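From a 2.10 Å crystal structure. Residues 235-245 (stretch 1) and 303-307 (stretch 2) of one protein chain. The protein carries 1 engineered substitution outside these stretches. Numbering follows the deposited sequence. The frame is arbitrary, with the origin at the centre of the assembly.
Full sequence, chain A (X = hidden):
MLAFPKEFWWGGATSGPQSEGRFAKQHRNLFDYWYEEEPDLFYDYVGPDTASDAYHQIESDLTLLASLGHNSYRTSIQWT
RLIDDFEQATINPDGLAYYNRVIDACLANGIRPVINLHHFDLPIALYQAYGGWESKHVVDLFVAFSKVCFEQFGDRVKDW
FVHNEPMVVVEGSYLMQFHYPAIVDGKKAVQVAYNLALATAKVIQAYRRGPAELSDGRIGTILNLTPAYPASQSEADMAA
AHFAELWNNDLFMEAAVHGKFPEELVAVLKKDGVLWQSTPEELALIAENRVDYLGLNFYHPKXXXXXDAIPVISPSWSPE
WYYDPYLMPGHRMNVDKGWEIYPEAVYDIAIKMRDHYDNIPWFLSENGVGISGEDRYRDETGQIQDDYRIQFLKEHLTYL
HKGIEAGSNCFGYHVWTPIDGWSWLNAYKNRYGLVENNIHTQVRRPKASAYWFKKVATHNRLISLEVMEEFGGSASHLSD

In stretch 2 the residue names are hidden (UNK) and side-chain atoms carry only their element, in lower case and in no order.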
# COMPACT_ATOMS: atom_id res chain seq x y z
N GLU A 235 9.40 5.41 31.21
CA GLU A 235 8.62 6.56 30.78
C GLU A 235 9.04 7.14 29.41
O GLU A 235 8.20 7.44 28.54
CB GLU A 235 8.76 7.62 31.84
CG GLU A 235 7.75 8.74 31.80
CD GLU A 235 7.55 9.31 33.20
OE1 GLU A 235 7.00 8.58 34.05
OE2 GLU A 235 7.99 10.46 33.46
N ALA A 236 10.35 7.28 29.25
CA ALA A 236 11.01 7.80 28.05
C ALA A 236 10.73 6.96 26.79
O ALA A 236 10.43 7.51 25.73
CB ALA A 236 12.53 7.87 28.27
N ASP A 237 10.89 5.65 26.93
CA ASP A 237 10.67 4.74 25.81
C ASP A 237 9.17 4.67 25.44
O ASP A 237 8.81 4.58 24.26
CB ASP A 237 11.20 3.34 26.13
CG ASP A 237 12.72 3.22 26.02
OD1 ASP A 237 13.36 4.02 25.27
OD2 ASP A 237 13.23 2.23 26.60
N MET A 238 8.31 4.74 26.46
CA MET A 238 6.85 4.77 26.24
C MET A 238 6.45 6.05 25.60
O MET A 238 5.54 6.05 24.81
CB MET A 238 6.02 4.64 27.54
CG MET A 238 6.22 3.31 28.23
SD MET A 238 5.45 1.93 27.39
CE MET A 238 3.96 1.92 28.42
N ALA A 239 7.06 7.15 25.95
CA ALA A 239 6.64 8.38 25.33
C ALA A 239 7.16 8.39 23.87
O ALA A 239 6.49 8.87 22.99
CB ALA A 239 7.15 9.58 26.12
N ALA A 240 8.34 7.83 23.61
CA ALA A 240 8.80 7.62 22.24
C ALA A 240 7.79 6.82 21.35
O ALA A 240 7.49 7.24 20.22
CB ALA A 240 10.14 6.91 22.22
N ALA A 241 7.34 5.67 21.85
CA ALA A 241 6.34 4.79 21.15
C ALA A 241 5.03 5.50 20.94
O ALA A 241 4.45 5.46 19.84
CB ALA A 241 6.10 3.49 21.93
N HIS A 242 4.64 6.24 21.97
CA HIS A 242 3.44 7.02 21.94
C HIS A 242 3.50 8.01 20.79
O HIS A 242 2.54 8.09 20.00
CB HIS A 242 3.19 7.77 23.26
CG HIS A 242 1.88 8.48 23.29
ND1 HIS A 242 0.68 7.80 23.32
CD2 HIS A 242 1.55 9.78 23.21
CE1 HIS A 242 -0.32 8.64 23.31
NE2 HIS A 242 0.19 9.85 23.23
N PHE A 243 4.59 8.78 20.70
CA PHE A 243 4.64 9.75 19.62
C PHE A 243 4.79 9.04 18.28
O PHE A 243 4.16 9.44 17.31
CB PHE A 243 5.66 10.91 19.83
CG PHE A 243 5.63 11.89 18.68
CD1 PHE A 243 4.70 12.93 18.65
CD2 PHE A 243 6.41 11.67 17.56
CE1 PHE A 243 4.62 13.75 17.53
CE2 PHE A 243 6.32 12.52 16.43
CZ PHE A 243 5.44 13.54 16.41
N ALA A 244 5.57 7.97 18.21
CA ALA A 244 5.72 7.28 16.95
C ALA A 244 4.37 6.74 16.41
O ALA A 244 4.15 6.71 15.18
CB ALA A 244 6.71 6.19 17.04
N GLU A 245 3.48 6.37 17.33
CA GLU A 245 2.12 5.92 16.93
C GLU A 245 1.32 7.08 16.48
O GLU A 245 0.68 6.99 15.43
CB GLU A 245 1.40 5.15 18.04
CG GLU A 245 2.23 3.93 18.40
CD GLU A 245 1.51 2.63 18.47
OE1 GLU A 245 0.29 2.67 18.56
OE2 GLU A 245 2.19 1.58 18.46
N UNK A 303 10.04 -1.27 16.07
CA UNK A 303 10.28 -0.93 17.46
C UNK A 303 11.05 0.40 17.59
O UNK A 303 11.86 0.76 16.73
n UNK A 303 10.86 -5.82 18.19
n UNK A 303 9.36 -7.49 18.62
n UNK A 303 9.33 -5.69 19.97
c UNK A 303 10.48 -3.43 17.97
c UNK A 303 9.83 -6.31 18.91
c UNK A 303 11.05 -2.04 18.17
c UNK A 303 11.46 -4.52 18.41
N UNK A 304 10.79 1.10 18.68
CA UNK A 304 11.43 2.39 18.89
C UNK A 304 11.88 2.56 20.34
O UNK A 304 11.42 1.82 21.24
c UNK A 304 10.51 3.56 18.55
c UNK A 304 9.36 3.62 19.53
c UNK A 304 10.06 3.46 17.09
N UNK A 305 12.78 3.53 20.54
CA UNK A 305 13.24 3.94 21.88
C UNK A 305 13.33 5.46 21.92
O UNK A 305 13.27 6.11 20.88
c UNK A 305 18.00 3.79 20.45
c UNK A 305 15.71 3.82 21.28
n UNK A 305 19.37 3.35 20.72
c UNK A 305 17.10 3.28 21.57
c UNK A 305 14.62 3.33 22.22
N UNK A 306 13.46 6.01 23.13
CA UNK A 306 13.77 7.40 23.36
C UNK A 306 15.00 7.77 22.54
O UNK A 306 15.91 6.97 22.42
c UNK A 306 14.08 7.66 24.82
N UNK A 307 15.00 8.97 21.95
CA UNK A 307 16.14 9.36 21.13
C UNK A 307 17.52 9.30 21.88
O UNK A 307 17.66 9.75 22.98
c UNK A 307 15.78 10.77 20.64
c UNK A 307 14.67 11.22 21.46
c UNK A 307 14.05 10.04 22.16

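Position 303 carries seven side-chain atoms: three carbons in a row, a nitrogen, then a carbon holding two more nitrogens. None of them reaches the helix of residues 235-245. That forked, nitrogen-rich end is a guanidinium, so the residue is Arg 303; its NE and NH2 are hydrogen-bonded elsewhere in the structure.

Position 304 has three side-chain carbons, one on CA carrying the other two, with no heteroatom. Its CA-to-CB bond points toward the helix, and its two terminal carbons lie against Ala 240, Ala 241 and Ala 244. Branching at CB with nothing beyond identifies Val 304. With chi1 at -58° (m), CG2 of Val 304 is 3.6 Å from CA of Ala 241 and 4.1 Å from CB of the same alanine, while CG1 of Val 304 lies 4.3 Å from CB of Ala 244. CG2 of Val 304 is also 4.3 Å from CB of Ala 240. The fork thus rests on small methyls and on the helix backbone itself.

Position 305 shows four carbons in an unbranched row ending in nitrogen. The CA-to-CB bond runs sideways and the end of the extended chain leads away from the helix, so contact is made near the backbone: CB of 305 is 3.4 Å from OD1 of Asp 237, and the backbone O of 305 is 3.5 Å from CB of Ala 240. Four carbons capped by an amine make this Lys 305.

Position 306 has a single side-chain carbon. This CB meets CB of Ala 236 at 3.8 Å, and the backbone N of 306 donates a hydrogen bond to OD1 of Asp 237 at 2.9 Å, with a nearly straight N-H...O angle of 167°. A lone CB means Ala 306. It lies in the loop after the strand, and the aspartate takes up this loop amide.

Position 307 has three carbons closing a ring onto the backbone N. The ring touches nothing on the helix and adds almost nothing to the buried surface. The closed ring identifies Pro 307.

The contact is small, 284 Å² over both sides, and works by close approach, the helix and strand axes coming within 7.0 Å at 129°. Val 304 packs on Ala 240, Ala 241 and Ala 244, while Ala 236 meets Ala 306; CA of Ala 306 lies 4.8 Å from CA of Asp 237. The rule to read is a branched apolar side chain packed at Val 304 and one nearly straight hydrogen bond joining the backbone to the helix at Ala 306. Asp 237 OD1 accepts this amide, and OD2 is hydrogen-bonded elsewhere in the structure.

Stretch 2, residues 303-307: RVKAP
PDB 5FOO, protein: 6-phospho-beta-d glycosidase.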